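Local atomic coordinates of aminopeptidase YwaD (Bacillus subtilis, PDB entry 6HC6), a protein that removes N-terminal amino acids from peptides as a zinc-dependent aminopeptidase, with two zinc ions bound per subunit and arginine, lysine or leucine among its preferred substrates. Residues T267-E272 with F320-V325; K46-T51 with E413-A418; A384-G389 with G419-A424; Y246-Y251 with V374-A379; S78-L83 with F288-A293. One frame throughout, in Å; residues are numbered along the deposited sequence.

Contact 1: T267-E272 with F320-V325; sequences TSVMLE and FNLDMV. With ZN (zinc ion), chain D.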
# COMPACT_ATOMS: atom_id res chain seq x y z
N THR A 267 5.44 2.16 -9.29
CA THR A 267 5.40 1.15 -10.33
C THR A 267 6.01 1.69 -11.62
O THR A 267 6.82 1.01 -12.27
CB THR A 267 3.96 0.69 -10.55
OG1 THR A 267 3.45 0.13 -9.33
CG2 THR A 267 3.89 -0.38 -11.65
N SER A 268 5.66 2.93 -11.97
CA SER A 268 6.12 3.51 -13.22
C SER A 268 7.61 3.82 -13.18
O SER A 268 8.31 3.64 -14.18
CB SER A 268 5.31 4.78 -13.51
OG SER A 268 5.72 5.85 -12.68
N VAL A 269 8.13 4.29 -12.04
CA VAL A 269 9.56 4.58 -11.94
C VAL A 269 10.36 3.28 -11.94
O VAL A 269 11.45 3.20 -12.52
CB VAL A 269 9.83 5.40 -10.67
CG1 VAL A 269 11.32 5.59 -10.46
CG2 VAL A 269 9.12 6.76 -10.76
N MET A 270 9.84 2.25 -11.28
CA MET A 270 10.48 0.94 -11.34
C MET A 270 10.60 0.45 -12.78
O MET A 270 11.65 -0.04 -13.19
CB MET A 270 9.68 -0.04 -10.48
CG MET A 270 10.23 -1.47 -10.50
SD MET A 270 9.49 -2.45 -11.82
CE MET A 270 7.83 -2.72 -11.18
N LEU A 271 9.53 0.59 -13.57
CA LEU A 271 9.57 0.08 -14.94
C LEU A 271 10.52 0.90 -15.81
O LEU A 271 11.24 0.34 -16.64
CB LEU A 271 8.17 0.07 -15.54
CG LEU A 271 7.29 -1.03 -14.97
CD1 LEU A 271 5.83 -0.83 -15.40
CD2 LEU A 271 7.80 -2.41 -15.43
N GLU A 272 10.53 2.22 -15.63
CA GLU A 272 11.46 3.03 -16.41
C GLU A 272 12.90 2.78 -15.99
O GLU A 272 13.81 2.79 -16.83
CB GLU A 272 11.10 4.51 -16.29
CG GLU A 272 12.11 5.45 -16.94
CD GLU A 272 12.16 5.34 -18.46
OE1 GLU A 272 11.42 4.53 -19.06
OE2 GLU A 272 12.97 6.06 -19.06
N PHE A 320 15.47 -1.97 -3.12
CA PHE A 320 15.06 -0.58 -3.29
C PHE A 320 13.56 -0.58 -3.58
O PHE A 320 13.15 -1.00 -4.66
CB PHE A 320 15.78 0.08 -4.47
CG PHE A 320 17.26 0.18 -4.31
CD1 PHE A 320 18.06 -0.92 -4.55
CD2 PHE A 320 17.85 1.40 -3.96
CE1 PHE A 320 19.45 -0.83 -4.43
CE2 PHE A 320 19.23 1.49 -3.84
CZ PHE A 320 20.02 0.38 -4.07
N ASN A 321 12.75 -0.13 -2.62
CA ASN A 321 11.31 -0.11 -2.80
C ASN A 321 10.86 1.32 -3.09
O ASN A 321 11.27 2.25 -2.40
CB ASN A 321 10.58 -0.66 -1.57
CG ASN A 321 9.07 -0.77 -1.78
OD1 ASN A 321 8.60 -1.62 -2.54
ND2 ASN A 321 8.32 0.08 -1.11
N LEU A 322 10.02 1.48 -4.12
CA LEU A 322 9.53 2.79 -4.56
C LEU A 322 8.03 2.89 -4.27
O LEU A 322 7.25 2.13 -4.84
CB LEU A 322 9.78 2.97 -6.05
CG LEU A 322 11.22 2.60 -6.43
CD1 LEU A 322 11.41 2.56 -7.93
CD2 LEU A 322 12.15 3.60 -5.81
N ASP A 323 7.63 3.82 -3.41
CA ASP A 323 6.22 3.94 -3.05
C ASP A 323 5.93 5.40 -2.76
O ASP A 323 6.32 5.91 -1.70
CB ASP A 323 5.88 3.04 -1.84
CG ASP A 323 4.38 2.92 -1.56
OD1 ASP A 323 3.58 3.63 -2.17
OD2 ASP A 323 3.98 2.09 -0.71
N MET A 324 5.27 6.05 -3.69
CA MET A 324 4.86 7.45 -3.63
C MET A 324 6.01 8.38 -3.99
O MET A 324 6.49 9.08 -3.19
CB MET A 324 4.20 7.79 -2.29
CG MET A 324 2.81 7.21 -2.16
SD MET A 324 1.99 7.33 -0.57
CE MET A 324 1.86 9.10 -0.42
N VAL A 325 6.34 8.36 -5.25
CA VAL A 325 7.51 9.09 -5.68
C VAL A 325 7.18 10.13 -6.75
O VAL A 325 8.06 10.57 -7.46
CB VAL A 325 8.61 8.13 -6.17
CG1 VAL A 325 9.23 7.38 -4.99
CG2 VAL A 325 8.06 7.16 -7.22
ZN ZN D . 1.93 2.78 -1.17
O HOH W 1 2.13 3.89 0.48
O HOH W 2 0.49 1.97 0.07

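Contact 2: K46-T51 with E413-A418; sequences KHAYST and ERLQQA. With ACT (acetate ion), chain F.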
# COMPACT_ATOMS: atom_id res chain seq x y z
N LYS A 46 8.75 11.20 -18.68
CA LYS A 46 7.59 11.14 -19.57
C LYS A 46 7.12 9.70 -19.74
O LYS A 46 5.92 9.43 -19.81
CB LYS A 46 7.90 11.78 -20.93
CG LYS A 46 8.89 11.02 -21.80
CD LYS A 46 9.18 11.75 -23.11
CE LYS A 46 10.17 10.96 -23.95
NZ LYS A 46 10.62 11.70 -25.17
N HIS A 47 8.07 8.75 -19.78
CA HIS A 47 7.70 7.34 -19.85
C HIS A 47 6.94 6.92 -18.61
O HIS A 47 5.96 6.17 -18.69
CB HIS A 47 8.94 6.47 -19.99
CG HIS A 47 9.67 6.67 -21.27
ND1 HIS A 47 10.95 6.20 -21.47
CD2 HIS A 47 9.32 7.29 -22.42
CE1 HIS A 47 11.35 6.52 -22.68
NE2 HIS A 47 10.38 7.18 -23.28
N ALA A 48 7.42 7.35 -17.44
CA ALA A 48 6.73 7.00 -16.21
C ALA A 48 5.34 7.62 -16.17
O ALA A 48 4.37 6.96 -15.79
CB ALA A 48 7.56 7.44 -14.99
N TYR A 49 5.23 8.90 -16.57
CA TYR A 49 3.92 9.54 -16.65
C TYR A 49 2.96 8.71 -17.50
O TYR A 49 1.81 8.44 -17.11
CB TYR A 49 4.06 10.96 -17.22
CG TYR A 49 2.77 11.75 -17.16
CD1 TYR A 49 1.87 11.72 -18.22
CD2 TYR A 49 2.44 12.49 -16.03
CE1 TYR A 49 0.68 12.43 -18.17
CE2 TYR A 49 1.25 13.21 -15.98
CZ TYR A 49 0.38 13.17 -17.04
OH TYR A 49 -0.81 13.87 -16.99
N SER A 50 3.43 8.26 -18.67
CA SER A 50 2.58 7.46 -19.54
C SER A 50 2.11 6.20 -18.83
O SER A 50 0.95 5.81 -18.94
CB SER A 50 3.33 7.10 -20.82
OG SER A 50 2.49 6.37 -21.69
N THR A 51 3.01 5.54 -18.09
CA THR A 51 2.62 4.34 -17.36
C THR A 51 1.61 4.66 -16.27
O THR A 51 0.66 3.90 -16.05
CB THR A 51 3.85 3.67 -16.77
OG1 THR A 51 4.73 3.31 -17.84
CG2 THR A 51 3.46 2.42 -15.98
N GLU A 413 8.43 16.53 -12.83
CA GLU A 413 9.71 16.94 -12.25
C GLU A 413 10.04 16.10 -11.03
O GLU A 413 11.21 15.77 -10.80
CB GLU A 413 9.68 18.42 -11.88
CG GLU A 413 9.66 19.37 -13.05
CD GLU A 413 9.14 20.74 -12.66
OE1 GLU A 413 7.98 21.06 -13.00
OE2 GLU A 413 9.88 21.49 -12.00
N ARG A 414 9.02 15.76 -10.23
CA ARG A 414 9.24 14.90 -9.07
C ARG A 414 9.54 13.47 -9.48
O ARG A 414 10.43 12.84 -8.91
CB ARG A 414 8.02 14.94 -8.14
CG ARG A 414 7.84 16.31 -7.46
CD ARG A 414 8.47 16.29 -6.07
NE ARG A 414 8.50 17.62 -5.44
CZ ARG A 414 7.46 18.18 -4.83
NH1 ARG A 414 6.30 17.56 -4.77
NH2 ARG A 414 7.60 19.37 -4.26
N LEU A 415 8.81 12.94 -10.47
CA LEU A 415 9.16 11.64 -11.03
C LEU A 415 10.59 11.62 -11.53
O LEU A 415 11.33 10.65 -11.31
CB LEU A 415 8.21 11.28 -12.17
CG LEU A 415 6.77 10.95 -11.79
CD1 LEU A 415 5.90 10.85 -13.04
CD2 LEU A 415 6.72 9.66 -10.97
N GLN A 416 10.99 12.68 -12.23
CA GLN A 416 12.32 12.74 -12.81
C GLN A 416 13.40 12.75 -11.74
O GLN A 416 14.39 12.02 -11.83
CB GLN A 416 12.44 13.97 -13.71
CG GLN A 416 13.77 14.08 -14.44
CD GLN A 416 13.88 13.02 -15.50
OE1 GLN A 416 12.97 12.83 -16.31
NE2 GLN A 416 15.00 12.30 -15.50
N GLN A 417 13.22 13.58 -10.71
CA GLN A 417 14.25 13.68 -9.67
C GLN A 417 14.33 12.40 -8.85
O GLN A 417 15.43 11.92 -8.55
CB GLN A 417 13.96 14.89 -8.77
CG GLN A 417 14.94 15.05 -7.60
CD GLN A 417 16.39 15.29 -8.04
OE1 GLN A 417 17.17 14.35 -8.19
NE2 GLN A 417 16.74 16.56 -8.24
N ALA A 418 13.18 11.84 -8.48
CA ALA A 418 13.18 10.55 -7.79
C ALA A 418 13.76 9.47 -8.69
O ALA A 418 14.60 8.67 -8.26
CB ALA A 418 11.76 10.18 -7.36
C ACT F . 11.94 8.42 -26.65
O ACT F . 12.61 9.43 -26.30
OXT ACT F . 10.88 7.96 -26.13
CH3 ACT F . 12.50 7.64 -27.89

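Contact 3: A384-G389 with G419-A424; sequences ANFIWG and GDLVTA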
# COMPACT_ATOMS: atom_id res chain seq x y z
N ALA A 384 14.88 -0.43 1.88
CA ALA A 384 14.34 0.87 2.20
C ALA A 384 13.23 1.23 1.23
O ALA A 384 13.14 0.71 0.18
CB ALA A 384 15.38 1.93 2.14
N ASN A 385 12.43 2.18 1.65
CA ASN A 385 11.34 2.71 0.86
C ASN A 385 11.57 4.18 0.53
O ASN A 385 11.82 4.90 1.39
CB ASN A 385 10.04 2.56 1.63
CG ASN A 385 8.86 3.05 0.85
OD1 ASN A 385 8.77 2.86 -0.30
ND2 ASN A 385 7.98 3.69 1.54
N PHE A 386 11.47 4.56 -0.73
CA PHE A 386 11.66 5.91 -1.18
C PHE A 386 10.29 6.60 -1.35
O PHE A 386 9.46 6.10 -2.01
CB PHE A 386 12.42 5.94 -2.49
CG PHE A 386 13.82 5.41 -2.41
CD1 PHE A 386 14.05 4.08 -2.41
CD2 PHE A 386 14.89 6.23 -2.35
CE1 PHE A 386 15.31 3.56 -2.33
CE2 PHE A 386 16.16 5.74 -2.27
CZ PHE A 386 16.37 4.41 -2.28
N ILE A 387 10.17 7.80 -0.81
CA ILE A 387 8.88 8.50 -0.83
C ILE A 387 9.13 10.00 -0.60
O ILE A 387 10.01 10.37 0.18
CB ILE A 387 7.93 7.90 0.24
CG1 ILE A 387 6.61 8.68 0.33
CG2 ILE A 387 8.61 7.85 1.59
CD1 ILE A 387 5.58 7.98 1.21
N TRP A 388 8.38 10.85 -1.31
CA TRP A 388 8.50 12.28 -1.08
C TRP A 388 7.73 12.67 0.17
O TRP A 388 6.69 12.09 0.49
CB TRP A 388 7.96 13.12 -2.25
CG TRP A 388 8.71 13.02 -3.53
CD1 TRP A 388 8.35 12.30 -4.64
CD2 TRP A 388 9.94 13.67 -3.85
NE1 TRP A 388 9.29 12.46 -5.64
CE2 TRP A 388 10.28 13.30 -5.17
CE3 TRP A 388 10.80 14.52 -3.15
CZ2 TRP A 388 11.43 13.76 -5.81
CZ3 TRP A 388 11.95 14.98 -3.78
CH2 TRP A 388 12.25 14.60 -5.09
N GLY A 389 8.23 13.68 0.87
CA GLY A 389 7.55 14.15 2.07
C GLY A 389 7.84 15.61 2.33
O GLY A 389 8.79 16.19 1.80
N GLY A 419 13.33 9.43 -9.95
CA GLY A 419 13.86 8.44 -10.88
C GLY A 419 15.37 8.54 -11.06
O GLY A 419 16.08 7.53 -11.05
N ASP A 420 15.87 9.76 -11.24
CA ASP A 420 17.32 9.94 -11.40
C ASP A 420 18.07 9.52 -10.14
O ASP A 420 19.14 8.90 -10.23
CB ASP A 420 17.64 11.38 -11.77
CG ASP A 420 17.32 11.70 -13.22
OD1 ASP A 420 17.41 10.78 -14.06
OD2 ASP A 420 16.99 12.87 -13.52
N LEU A 421 17.52 9.82 -8.97
CA LEU A 421 18.22 9.48 -7.73
C LEU A 421 18.26 7.97 -7.52
O LEU A 421 19.33 7.40 -7.26
CB LEU A 421 17.55 10.17 -6.53
CG LEU A 421 18.16 10.00 -5.13
CD1 LEU A 421 17.78 8.65 -4.46
CD2 LEU A 421 19.67 10.18 -5.16
N VAL A 422 17.11 7.30 -7.59
CA VAL A 422 17.10 5.86 -7.31
C VAL A 422 17.78 5.09 -8.43
O VAL A 422 18.40 4.04 -8.19
CB VAL A 422 15.67 5.37 -7.06
CG1 VAL A 422 15.68 3.92 -6.59
CG2 VAL A 422 14.95 6.26 -6.03
N THR A 423 17.70 5.58 -9.67
CA THR A 423 18.42 4.91 -10.75
C THR A 423 19.93 4.97 -10.51
O THR A 423 20.64 3.98 -10.71
CB THR A 423 18.07 5.51 -12.11
OG1 THR A 423 16.69 5.25 -12.40
CG2 THR A 423 18.92 4.90 -13.22
N ALA A 424 20.43 6.12 -10.07
CA ALA A 424 21.85 6.24 -9.78
C ALA A 424 22.23 5.40 -8.57
O ALA A 424 23.34 4.87 -8.51
CB ALA A 424 22.23 7.70 -9.56

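Contact 4: Y246-Y251 with V374-A379; sequences YVTAHY and VPFHEA. With ZN (zinc ion), chain D.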
# COMPACT_ATOMS: atom_id res chain seq x y z
N TYR A 246 16.86 -6.24 -5.53
CA TYR A 246 15.43 -6.15 -5.78
C TYR A 246 15.02 -4.69 -5.96
O TYR A 246 15.35 -3.85 -5.12
CB TYR A 246 14.64 -6.76 -4.61
CG TYR A 246 15.01 -8.19 -4.25
CD1 TYR A 246 14.30 -9.27 -4.77
CD2 TYR A 246 16.04 -8.45 -3.36
CE1 TYR A 246 14.61 -10.55 -4.42
CE2 TYR A 246 16.36 -9.74 -3.00
CZ TYR A 246 15.64 -10.79 -3.54
OH TYR A 246 15.94 -12.08 -3.22
N VAL A 247 14.32 -4.39 -7.05
CA VAL A 247 13.74 -3.06 -7.28
C VAL A 247 12.24 -3.26 -7.37
O VAL A 247 11.77 -4.00 -8.25
CB VAL A 247 14.29 -2.40 -8.56
CG1 VAL A 247 13.74 -0.97 -8.68
CG2 VAL A 247 15.81 -2.39 -8.54
N THR A 248 11.49 -2.66 -6.44
CA THR A 248 10.13 -3.11 -6.21
C THR A 248 9.17 -1.94 -6.00
O THR A 248 9.56 -0.84 -5.59
CB THR A 248 10.03 -4.07 -5.01
OG1 THR A 248 10.32 -3.37 -3.79
CG2 THR A 248 11.01 -5.26 -5.16
N ALA A 249 7.90 -2.21 -6.28
CA ALA A 249 6.84 -1.21 -6.14
C ALA A 249 5.51 -1.93 -6.17
O ALA A 249 5.35 -2.87 -6.94
CB ALA A 249 6.91 -0.20 -7.29
N HIS A 250 4.56 -1.51 -5.34
CA HIS A 250 3.24 -2.13 -5.38
C HIS A 250 2.35 -1.44 -6.41
O HIS A 250 2.41 -0.23 -6.58
CB HIS A 250 2.59 -2.16 -3.99
CG HIS A 250 2.05 -0.83 -3.50
ND1 HIS A 250 0.75 -0.43 -3.71
CD2 HIS A 250 2.61 0.11 -2.70
CE1 HIS A 250 0.54 0.74 -3.13
NE2 HIS A 250 1.65 1.08 -2.48
N TYR A 251 1.53 -2.23 -7.09
CA TYR A 251 0.73 -1.69 -8.19
C TYR A 251 -0.76 -1.70 -7.87
O TYR A 251 -1.57 -1.33 -8.74
CB TYR A 251 1.04 -2.44 -9.49
CG TYR A 251 0.55 -3.87 -9.53
CD1 TYR A 251 1.28 -4.90 -8.95
CD2 TYR A 251 -0.63 -4.19 -10.17
CE1 TYR A 251 0.83 -6.20 -8.96
CE2 TYR A 251 -1.09 -5.51 -10.22
CZ TYR A 251 -0.36 -6.50 -9.61
OH TYR A 251 -0.79 -7.81 -9.63
N VAL A 374 9.32 -3.92 3.95
CA VAL A 374 9.30 -4.44 5.31
C VAL A 374 9.54 -5.94 5.32
O VAL A 374 10.33 -6.41 6.13
CB VAL A 374 7.99 -4.07 6.03
CG1 VAL A 374 7.87 -4.82 7.35
CG2 VAL A 374 7.93 -2.56 6.27
N PRO A 375 8.88 -6.75 4.47
CA PRO A 375 9.20 -8.19 4.48
C PRO A 375 10.65 -8.49 4.16
O PRO A 375 11.21 -9.46 4.69
CB PRO A 375 8.25 -8.76 3.42
CG PRO A 375 7.10 -7.84 3.43
CD PRO A 375 7.69 -6.47 3.65
N PHE A 376 11.29 -7.69 3.30
CA PHE A 376 12.71 -7.87 3.05
C PHE A 376 13.52 -7.62 4.31
O PHE A 376 14.39 -8.41 4.68
CB PHE A 376 13.17 -6.95 1.92
CG PHE A 376 12.70 -7.39 0.57
CD1 PHE A 376 13.43 -8.32 -0.17
CD2 PHE A 376 11.51 -6.92 0.05
CE1 PHE A 376 13.00 -8.74 -1.41
CE2 PHE A 376 11.06 -7.34 -1.20
CZ PHE A 376 11.82 -8.25 -1.93
N HIS A 377 13.21 -6.52 5.01
CA HIS A 377 13.91 -6.20 6.25
C HIS A 377 13.72 -7.30 7.29
O HIS A 377 14.67 -7.68 7.99
CB HIS A 377 13.41 -4.86 6.80
CG HIS A 377 14.14 -4.41 8.03
ND1 HIS A 377 15.09 -3.41 8.00
CD2 HIS A 377 14.07 -4.82 9.31
CE1 HIS A 377 15.57 -3.23 9.21
NE2 HIS A 377 14.96 -4.07 10.03
N GLU A 378 12.50 -7.84 7.39
CA GLU A 378 12.23 -8.90 8.36
C GLU A 378 13.04 -10.15 8.06
O GLU A 378 13.40 -10.89 8.98
CB GLU A 378 10.74 -9.23 8.38
CG GLU A 378 9.88 -8.14 8.97
CD GLU A 378 8.40 -8.46 8.86
OE1 GLU A 378 7.93 -8.74 7.74
OE2 GLU A 378 7.71 -8.44 9.91
N ALA A 379 13.35 -10.40 6.78
CA ALA A 379 14.16 -11.54 6.37
C ALA A 379 15.65 -11.26 6.45
O ALA A 379 16.45 -12.14 6.10
CB ALA A 379 13.79 -11.96 4.95
ZN ZN D . 1.93 2.78 -1.17
O HOH W 1 2.13 3.89 0.48
O HOH W 2 0.49 1.97 0.07

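Contact 5: S78-L83 with F288-A293; sequences SSMRKL and FIAFGA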
# COMPACT_ATOMS: atom_id res chain seq x y z
N SER A 78 3.50 -7.41 -19.66
CA SER A 78 3.78 -7.10 -21.05
C SER A 78 4.90 -6.06 -21.16
O SER A 78 5.81 -6.20 -21.99
CB SER A 78 2.51 -6.61 -21.75
OG SER A 78 2.80 -5.94 -22.96
N SER A 79 4.88 -5.05 -20.29
CA SER A 79 5.90 -4.01 -20.33
C SER A 79 7.27 -4.56 -19.98
O SER A 79 8.27 -4.20 -20.61
CB SER A 79 5.53 -2.87 -19.40
OG SER A 79 4.39 -2.17 -19.88
N MET A 80 7.34 -5.44 -18.97
CA MET A 80 8.62 -6.03 -18.59
C MET A 80 9.19 -6.89 -19.70
O MET A 80 10.40 -6.88 -19.95
CB MET A 80 8.45 -6.84 -17.30
CG MET A 80 8.17 -5.97 -16.07
SD MET A 80 8.30 -7.04 -14.63
CE MET A 80 7.98 -5.91 -13.27
N ARG A 81 8.34 -7.67 -20.38
CA ARG A 81 8.85 -8.52 -21.45
C ARG A 81 9.47 -7.71 -22.57
O ARG A 81 10.43 -8.16 -23.20
CB ARG A 81 7.73 -9.40 -21.98
CG ARG A 81 7.33 -10.49 -21.02
CD ARG A 81 6.58 -11.59 -21.73
NE ARG A 81 6.06 -12.56 -20.77
CZ ARG A 81 4.87 -12.48 -20.19
NH1 ARG A 81 4.04 -11.47 -20.47
NH2 ARG A 81 4.51 -13.41 -19.33
N LYS A 82 8.93 -6.52 -22.84
CA LYS A 82 9.54 -5.64 -23.83
C LYS A 82 10.97 -5.28 -23.47
O LYS A 82 11.79 -5.01 -24.36
CB LYS A 82 8.72 -4.36 -23.98
CG LYS A 82 7.51 -4.47 -24.87
CD LYS A 82 7.23 -3.13 -25.52
CE LYS A 82 8.51 -2.55 -26.13
NZ LYS A 82 8.25 -1.52 -27.17
N LEU A 83 11.29 -5.29 -22.17
CA LEU A 83 12.58 -4.85 -21.65
C LEU A 83 13.59 -5.99 -21.52
O LEU A 83 14.53 -5.87 -20.73
CB LEU A 83 12.38 -4.18 -20.30
CG LEU A 83 11.41 -3.01 -20.29
CD1 LEU A 83 11.36 -2.35 -18.91
CD2 LEU A 83 11.81 -2.01 -21.36
N PHE A 288 13.12 -6.98 -10.84
CA PHE A 288 12.15 -5.89 -10.78
C PHE A 288 10.80 -6.49 -10.46
O PHE A 288 10.32 -7.39 -11.16
CB PHE A 288 12.10 -5.13 -12.10
CG PHE A 288 13.41 -4.54 -12.51
CD1 PHE A 288 14.31 -5.28 -13.27
CD2 PHE A 288 13.76 -3.26 -12.11
CE1 PHE A 288 15.53 -4.74 -13.65
CE2 PHE A 288 15.00 -2.72 -12.48
CZ PHE A 288 15.87 -3.47 -13.26
N ILE A 289 10.18 -6.03 -9.38
CA ILE A 289 8.95 -6.67 -8.94
C ILE A 289 7.86 -5.63 -8.78
O ILE A 289 8.06 -4.61 -8.10
CB ILE A 289 9.13 -7.45 -7.63
CG1 ILE A 289 10.39 -8.31 -7.72
CG2 ILE A 289 7.87 -8.26 -7.39
CD1 ILE A 289 10.56 -9.24 -6.56
N ALA A 290 6.71 -5.90 -9.37
CA ALA A 290 5.47 -5.21 -9.09
C ALA A 290 4.66 -6.08 -8.12
O ALA A 290 4.23 -7.18 -8.49
CB ALA A 290 4.70 -4.93 -10.38
N PHE A 291 4.49 -5.61 -6.88
CA PHE A 291 3.82 -6.38 -5.85
C PHE A 291 2.32 -6.11 -5.87
O PHE A 291 1.90 -4.96 -5.88
CB PHE A 291 4.35 -6.01 -4.46
CG PHE A 291 5.71 -6.57 -4.16
CD1 PHE A 291 5.95 -7.93 -4.22
CD2 PHE A 291 6.74 -5.72 -3.79
CE1 PHE A 291 7.22 -8.44 -3.95
CE2 PHE A 291 8.00 -6.22 -3.51
CZ PHE A 291 8.23 -7.58 -3.59
N GLY A 292 1.52 -7.17 -5.82
CA GLY A 292 0.10 -6.98 -5.66
C GLY A 292 -0.30 -6.89 -4.20
O GLY A 292 0.46 -7.23 -3.31
N ALA A 293 -1.52 -6.39 -3.96
CA ALA A 293 -2.17 -6.50 -2.64
C ALA A 293 -1.33 -5.90 -1.51
O ALA A 293 -1.39 -6.37 -0.37
CB ALA A 293 -2.52 -7.96 -2.32

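Contact 1: T267-E272 with F320-V325
Val269 and Met270 of helix 260-277 pack on Leu322 and Val325, which flank the metal ligand Asp323 at the carboxyl end of strand 316-322; this is a helix-on-sheet layer of the alpha/beta fold of M28 zinc peptidases. Leu322 stands roughly perpendicular to Val269 and does its touching with CD1. Leu322 CD1 lies 3.9 Å from Val269 CG1 and 3.7 Å from Met270 N, so it rests on helix backbone as well as side chain. Met270 presents CB to Leu322 CD1 at 4.0 Å, while bends at chi2 and chi3 lead its thioether off toward Phe288. Val269 divides its methyls: because CG1 is trans to the backbone N (chi1 174°) and takes Leu322, Val269 CG2 is turned to Val325, meeting Val325 CG2 at 3.7 Å on a slant. The CB of Asp323 points away from the helix, and its carboxylate lies at the zinc site. Ser371 OG hydrogen-bonds Asp323 OD2, and Asp323 chelates a zinc ion through OD1 at 2.1 Å and OD2 at 2.2 Å.

Contact 2: K46-T51 with E413-A418
Leu415 of helix 412-430 reaches across to Ala48 and the backbone of Tyr49 on helix 45-59. Its CB leaves the helix toward the other segment, and CG, the branch point, lies beside the backbone N (chi1 -70°), which brings it into the interface. There the two methyls part. Leu415 CD1 settles against helix 45-59, 4.3 Å from Ala48 CB and 4.1 Å from Tyr49 N, with the Tyr49 ring at the margin. Leu415 CD2 turns to helix 260-277 and meets Val269. Helices from near the two ends of the modelled chain thus lie side by side over helix 260-277 in the outer layer of the alpha/beta fold, joined by small apolar groups. Gln416 adds a polar tie, with OE1 bonded to Ala45 N and NE2 to Phe43 O. On the other side of helix 45-59 an acetate, probably from the crystallisation liquor, takes a nearly straight bond from His47 NE2 to OXT (3.0 Å, 165°) and one from Lys46 NZ to O (3.2 Å).

Contact 3: A384-G389 with G419-A424
The ring of Phe386, from strand 382-389, meets Leu421 and Val422 of helix 412-430, so that the last long helix packs on the central mixed sheet of the alpha/beta M28 peptidase fold. The strand is fixed beneath the ring by pairing with strand 316-322, a backbone hydrogen bond joining Phe386 to Asn321. Along the helix, Gly419 comes first; it contributes a carbonyl used later in the turn. Asp420 is directed elsewhere and binds Gln416 one turn back through OD2. Leu421 follows, its CG trans to the backbone N (chi1 -178°), which brings Leu421 CD1 to within 4.0 Å of Phe386 CE2, the side chains crossing at about a right angle. Val422 and Phe386 approach each other from opposite directions. In the conformer described here, one of two modelled, Val422 CG2 sits over one face of the Phe386 ring, displaced toward the CD2 rim and 3.7 Å from Phe386 CD2. For that conformer this is a CH-pi contact, 21° off the ring normal. Helix 346-358, through Val347 and Ser351, and Leu322 of the neighbouring strand add to the packing round the ring. Thr423 turns back into its own helix: Gly419 O receives Thr423 N at 2.9 Å and Thr423 OG1 at 2.7 Å from opposite faces of the carbonyl plane, the hydroxyl oxygen tilted 33° from that plane.

Contact 4: Y246-Y251 with V374-A379
Phe376 drives one corner of its ring into the face of Tyr246, and this is where the contact is tight. Phe376 CE1 stands 3.4 Å above the plane of the Tyr246 ring and over its centre, within 4.0 Å of all six ring carbons and nearest to Tyr246 CG at 3.5 Å. The rings form an edge-to-face pair with centroids 4.8 Å apart, but the planes meet at 52°, well short of a perpendicular T. Phe376 has CG opposite its carbonyl carbon (chi1 -73°), which extends the ring from the short helix to the sheet. Looser packing lies two residues along the strand, where Thr248 CG2 approaches Phe376 CZ only to 4.5 Å. The polar ends of both strand residues are held separately, Tyr246 OH by Ser316 OG and Thr248 OG1 by Asn321 and Asn319. On the far side of helix 373-378 the contact gives way to solvent, with Glu378 exposed and His377 partly so. Strand 244-250 ends at the active site, where His250 NE2 binds a zinc ion at 2.2 Å. Within the mixed sheet this strand runs between 285-291 and 316-322. Phe376 also touches Phe291 of the first of these, helix 299-306 flanks Tyr246 through Tyr304, and helix 260-277 meets Val247 on the opposite face of the sheet.

Contact 5: S78-L83 with F288-A293
This is a buried helix-on-strand contact carried by a single side chain, Met80, which reaches from helix 67-82 to the backbone and CB atoms of Phe288 and Ala290 on strand 285-291. Helix segment 78-82 and strand segment 288-291 run nearly antiparallel, at 175° between their directions, with their axes 11.0 Å apart. A separation of that size is bridged by the length of methionine: beyond CG the chain is fully extended (chi3 180°), and CE works as the tip. Met80 CE comes to 3.5 Å from Phe288 O and 4.1 Å from Ala290 N. Phe288 CB, at 4.4 Å, and Ala290 CB, at 4.5 Å, stand round Met80 CE, so the methyl meets both side-chain carbons and strand backbone. Phe288 sends its ring off to Val247 and to Ala274 of helix 260-277, while Ile289 points to the other face of the sheet, against Tyr246 and Thr248. Leu271 and Met270 of helix 260-277, and Ile230 of the adjoining strand, also line Met80. Past the strand, Gly292 N binds Asn229 OD1 and Ala293 N binds Glu69 OE1 of helix 67-82, just before the zinc ligand Glu295. Helices laid over a sheet whose strands lead into metal ligands at their carboxyl ends are characteristic of the M28 zinc-exopeptidase fold.

Four of the five contacts reach one mixed sheet, in which strands 285-291, 244-250, 316-322 and 382-389 lie next to one another in that order; contact 2 joins two helices above it. Helix 260-277 is central: contact 1 uses it, and contacts 2 and 5 touch contact 1 beside it, with centres about 10 and 11 Å away. Contacts 2 and 3 share helix 412-430. Contact 4 lies on the other face of the sheet, about 21 Å from contact 2 between centres. Along the chain, contact 2 encloses contacts 1, 4 and 5, tying early and late helices together. Contacts 1 and 4 bring Asp323 and His250 to one zinc ion, also bound by Asp262 and two waters.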